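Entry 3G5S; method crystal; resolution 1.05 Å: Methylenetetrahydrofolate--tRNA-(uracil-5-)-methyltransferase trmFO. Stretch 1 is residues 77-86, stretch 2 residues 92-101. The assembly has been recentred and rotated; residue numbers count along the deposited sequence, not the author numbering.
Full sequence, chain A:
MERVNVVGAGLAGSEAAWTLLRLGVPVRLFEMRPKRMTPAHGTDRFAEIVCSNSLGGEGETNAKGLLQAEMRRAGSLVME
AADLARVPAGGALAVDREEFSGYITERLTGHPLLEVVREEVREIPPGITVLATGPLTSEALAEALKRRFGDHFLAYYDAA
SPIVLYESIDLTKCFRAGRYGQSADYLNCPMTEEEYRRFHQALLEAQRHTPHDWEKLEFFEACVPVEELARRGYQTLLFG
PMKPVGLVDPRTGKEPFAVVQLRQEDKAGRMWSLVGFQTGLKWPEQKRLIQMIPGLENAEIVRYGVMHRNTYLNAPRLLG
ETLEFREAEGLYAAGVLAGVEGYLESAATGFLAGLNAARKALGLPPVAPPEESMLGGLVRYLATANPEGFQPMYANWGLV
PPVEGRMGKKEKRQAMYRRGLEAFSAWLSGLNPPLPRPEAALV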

# COMPACT_ATOMS: atom_id res chain seq x y z
N LEU A 77 8.57 -16.61 4.97
CA LEU A 77 9.50 -16.53 6.09
C LEU A 77 9.04 -15.51 7.12
O LEU A 77 9.17 -15.71 8.33
CB LEU A 77 10.89 -16.16 5.58
CG LEU A 77 12.00 -16.01 6.62
CD1 LEU A 77 12.21 -17.31 7.37
CD2 LEU A 77 13.28 -15.56 5.94
N VAL A 78 8.52 -14.38 6.64
CA VAL A 78 7.99 -13.36 7.54
C VAL A 78 6.86 -13.93 8.41
O VAL A 78 6.83 -13.68 9.61
CB VAL A 78 7.56 -12.10 6.75
CG1 VAL A 78 6.64 -11.21 7.58
CG2 VAL A 78 8.81 -11.33 6.31
N MSE A 79 5.97 -14.71 7.82
CA MSE A 79 4.90 -15.31 8.63
C MSE A 79 5.43 -16.37 9.60
O MSE A 79 4.94 -16.46 10.72
CB MSE A 79 3.78 -15.87 7.76
CG MSE A 79 2.96 -14.81 7.05
SE MSE A 79 2.19 -13.47 8.24
CE MSE A 79 1.13 -14.68 9.33
N GLU A 80 6.43 -17.15 9.20
CA GLU A 80 7.05 -18.10 10.12
C GLU A 80 7.62 -17.36 11.32
O GLU A 80 7.40 -17.74 12.47
CB GLU A 80 8.19 -18.85 9.43
CG GLU A 80 7.77 -19.85 8.39
CD GLU A 80 8.94 -20.68 7.87
OE1 GLU A 80 10.07 -20.55 8.39
OE2 GLU A 80 8.72 -21.47 6.93
N ALA A 81 8.36 -16.29 11.03
CA ALA A 81 8.98 -15.50 12.08
C ALA A 81 7.92 -14.91 12.99
O ALA A 81 8.09 -14.87 14.21
CB ALA A 81 9.82 -14.40 11.47
N ALA A 82 6.84 -14.41 12.40
CA ALA A 82 5.78 -13.80 13.20
C ALA A 82 5.08 -14.82 14.09
O ALA A 82 4.79 -14.55 15.25
CB ALA A 82 4.78 -13.12 12.29
N ASP A 83 4.81 -16.00 13.54
CA ASP A 83 4.15 -17.05 14.30
C ASP A 83 5.00 -17.51 15.48
O ASP A 83 4.48 -17.82 16.55
CB ASP A 83 3.79 -18.22 13.38
CG ASP A 83 2.60 -17.93 12.48
OD1 ASP A 83 1.73 -17.12 12.87
OD2 ASP A 83 2.50 -18.51 11.39
N LEU A 84 6.32 -17.53 15.29
CA LEU A 84 7.24 -17.93 16.35
C LEU A 84 7.51 -16.82 17.36
O LEU A 84 7.86 -17.11 18.51
CB LEU A 84 8.55 -18.45 15.75
CG LEU A 84 8.43 -19.74 14.94
CD1 LEU A 84 9.72 -20.03 14.16
CD2 LEU A 84 8.06 -20.93 15.83
N ALA A 85 7.36 -15.57 16.94
CA ALA A 85 7.65 -14.42 17.79
C ALA A 85 6.38 -13.76 18.31
O ALA A 85 6.42 -12.67 18.88
CB ALA A 85 8.50 -13.40 17.02
N ARG A 86 5.25 -14.43 18.12
CA ARG A 86 3.95 -13.90 18.50
C ARG A 86 3.90 -13.40 19.94
O ARG A 86 4.33 -14.10 20.85
CB ARG A 86 2.87 -14.98 18.31
CG ARG A 86 1.48 -14.54 18.69
CD ARG A 86 0.53 -15.72 18.76
NE ARG A 86 0.09 -16.20 17.45
CZ ARG A 86 -0.90 -15.64 16.75
NH1 ARG A 86 -1.26 -16.14 15.58
NH2 ARG A 86 -1.51 -14.57 17.23
N ALA A 92 -4.78 -8.52 17.09
CA ALA A 92 -3.80 -8.36 16.03
C ALA A 92 -2.71 -9.40 16.18
O ALA A 92 -2.44 -9.90 17.28
CB ALA A 92 -3.21 -6.97 16.08
N LEU A 93 -2.08 -9.73 15.06
CA LEU A 93 -0.84 -10.49 15.07
C LEU A 93 0.27 -9.50 15.32
O LEU A 93 0.52 -8.61 14.51
CB LEU A 93 -0.64 -11.17 13.72
CG LEU A 93 0.68 -11.92 13.53
CD1 LEU A 93 0.84 -13.03 14.56
CD2 LEU A 93 0.77 -12.47 12.11
N ALA A 94 0.93 -9.62 16.47
CA ALA A 94 2.03 -8.74 16.81
C ALA A 94 3.22 -9.58 17.23
O ALA A 94 3.06 -10.73 17.64
CB ALA A 94 1.63 -7.77 17.92
N VAL A 95 4.41 -9.00 17.13
CA VAL A 95 5.63 -9.75 17.32
C VAL A 95 6.60 -9.10 18.30
O VAL A 95 6.62 -7.88 18.46
CB VAL A 95 6.38 -9.95 15.98
CG1 VAL A 95 5.48 -10.65 14.97
CG2 VAL A 95 6.88 -8.61 15.42
N ASP A 96 7.39 -9.94 18.94
CA ASP A 96 8.59 -9.49 19.61
C ASP A 96 9.56 -9.10 18.49
O ASP A 96 9.98 -9.95 17.71
CB ASP A 96 9.16 -10.61 20.47
CG ASP A 96 10.42 -10.21 21.20
OD1 ASP A 96 11.42 -9.86 20.54
OD2 ASP A 96 10.42 -10.26 22.44
N ARG A 97 9.87 -7.81 18.38
CA ARG A 97 10.60 -7.31 17.21
C ARG A 97 11.97 -7.96 17.04
O ARG A 97 12.38 -8.30 15.93
CB ARG A 97 10.75 -5.79 17.28
CG ARG A 97 9.46 -4.98 17.23
CD ARG A 97 9.78 -3.51 17.50
NE ARG A 97 8.62 -2.63 17.59
CZ ARG A 97 7.92 -2.44 18.71
NH1 ARG A 97 8.24 -3.09 19.82
NH2 ARG A 97 6.89 -1.61 18.71
N GLU A 98 12.69 -8.14 18.14
CA GLU A 98 14.03 -8.72 18.09
C GLU A 98 14.00 -10.20 17.74
O GLU A 98 14.85 -10.68 16.99
CB GLU A 98 14.77 -8.48 19.40
CG GLU A 98 16.23 -8.91 19.40
CD GLU A 98 16.41 -10.39 19.69
OE1 GLU A 98 15.62 -10.94 20.48
OE2 GLU A 98 17.35 -11.00 19.12
N GLU A 99 13.04 -10.94 18.28
CA GLU A 99 12.92 -12.36 17.94
C GLU A 99 12.51 -12.54 16.48
O GLU A 99 12.95 -13.47 15.80
CB GLU A 99 11.91 -13.05 18.85
CG GLU A 99 12.41 -13.30 20.26
CD GLU A 99 11.31 -13.77 21.20
OE1 GLU A 99 10.22 -14.14 20.70
OE2 GLU A 99 11.53 -13.76 22.42
N PHE A 100 11.65 -11.64 16.00
CA PHE A 100 11.20 -11.64 14.62
C PHE A 100 12.37 -11.44 13.66
O PHE A 100 12.63 -12.28 12.79
CB PHE A 100 10.14 -10.55 14.45
CG PHE A 100 9.67 -10.33 13.04
CD1 PHE A 100 10.22 -9.31 12.28
CD2 PHE A 100 8.65 -11.09 12.49
CE1 PHE A 100 9.79 -9.08 10.99
CE2 PHE A 100 8.22 -10.86 11.21
CZ PHE A 100 8.79 -9.85 10.45
N SER A 101 13.10 -10.34 13.83
CA SER A 101 14.18 -10.04 12.89
C SER A 101 15.35 -11.00 13.08
O SER A 101 16.07 -11.30 12.13
CB SER A 101 14.63 -8.59 13.03
OG SER A 101 15.35 -8.41 14.24
O HOH W 1 10.70 -15.49 15.20
O HOH W 2 10.62 -16.40 19.37

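L93, F100 and A85 together account for about half of the surface covered where helix 77-84 and the turn after it meet the strand and helix of the second stretch. L93 leaves the strand sideways, but its long, branched side chain brings its end to the helix. There CD2 of L93 lies 3.6 Å from CE of the selenomethionine M79 and 4.1 Å from CB of A82, while CD1 of L93 packs 3.8 Å from CZ of R86, over one face of the guanidinium, whose NH1 and NH2 find partners elsewhere in the structure.

F100 reaches across in a similar way. Its ring packs beside V78, A81 and A82, with N of A82 near its edge: CD2 of F100 is 3.7 Å from CB of A81, and CZ of F100 is 3.8 Å from CG1 of V78. The backbones are close here, the CA atoms of A81 and F100 being 5.1 Å apart, and the small methyl of A81 fits in the gap.

A85, just past the helix, points its methyl toward the second stretch, where CB of A85 sits 4.2 Å from CB of V95 and 4.2 Å from CB of F100. The carbonyl O of A85 accepts a nearly straight hydrogen bond from N of D96 (2.9 Å, 170°). D96 in turn caps its own helix, OD1 of D96 accepting from N of E99 at 3.0 Å; aspartate's short carboxylate suits that task.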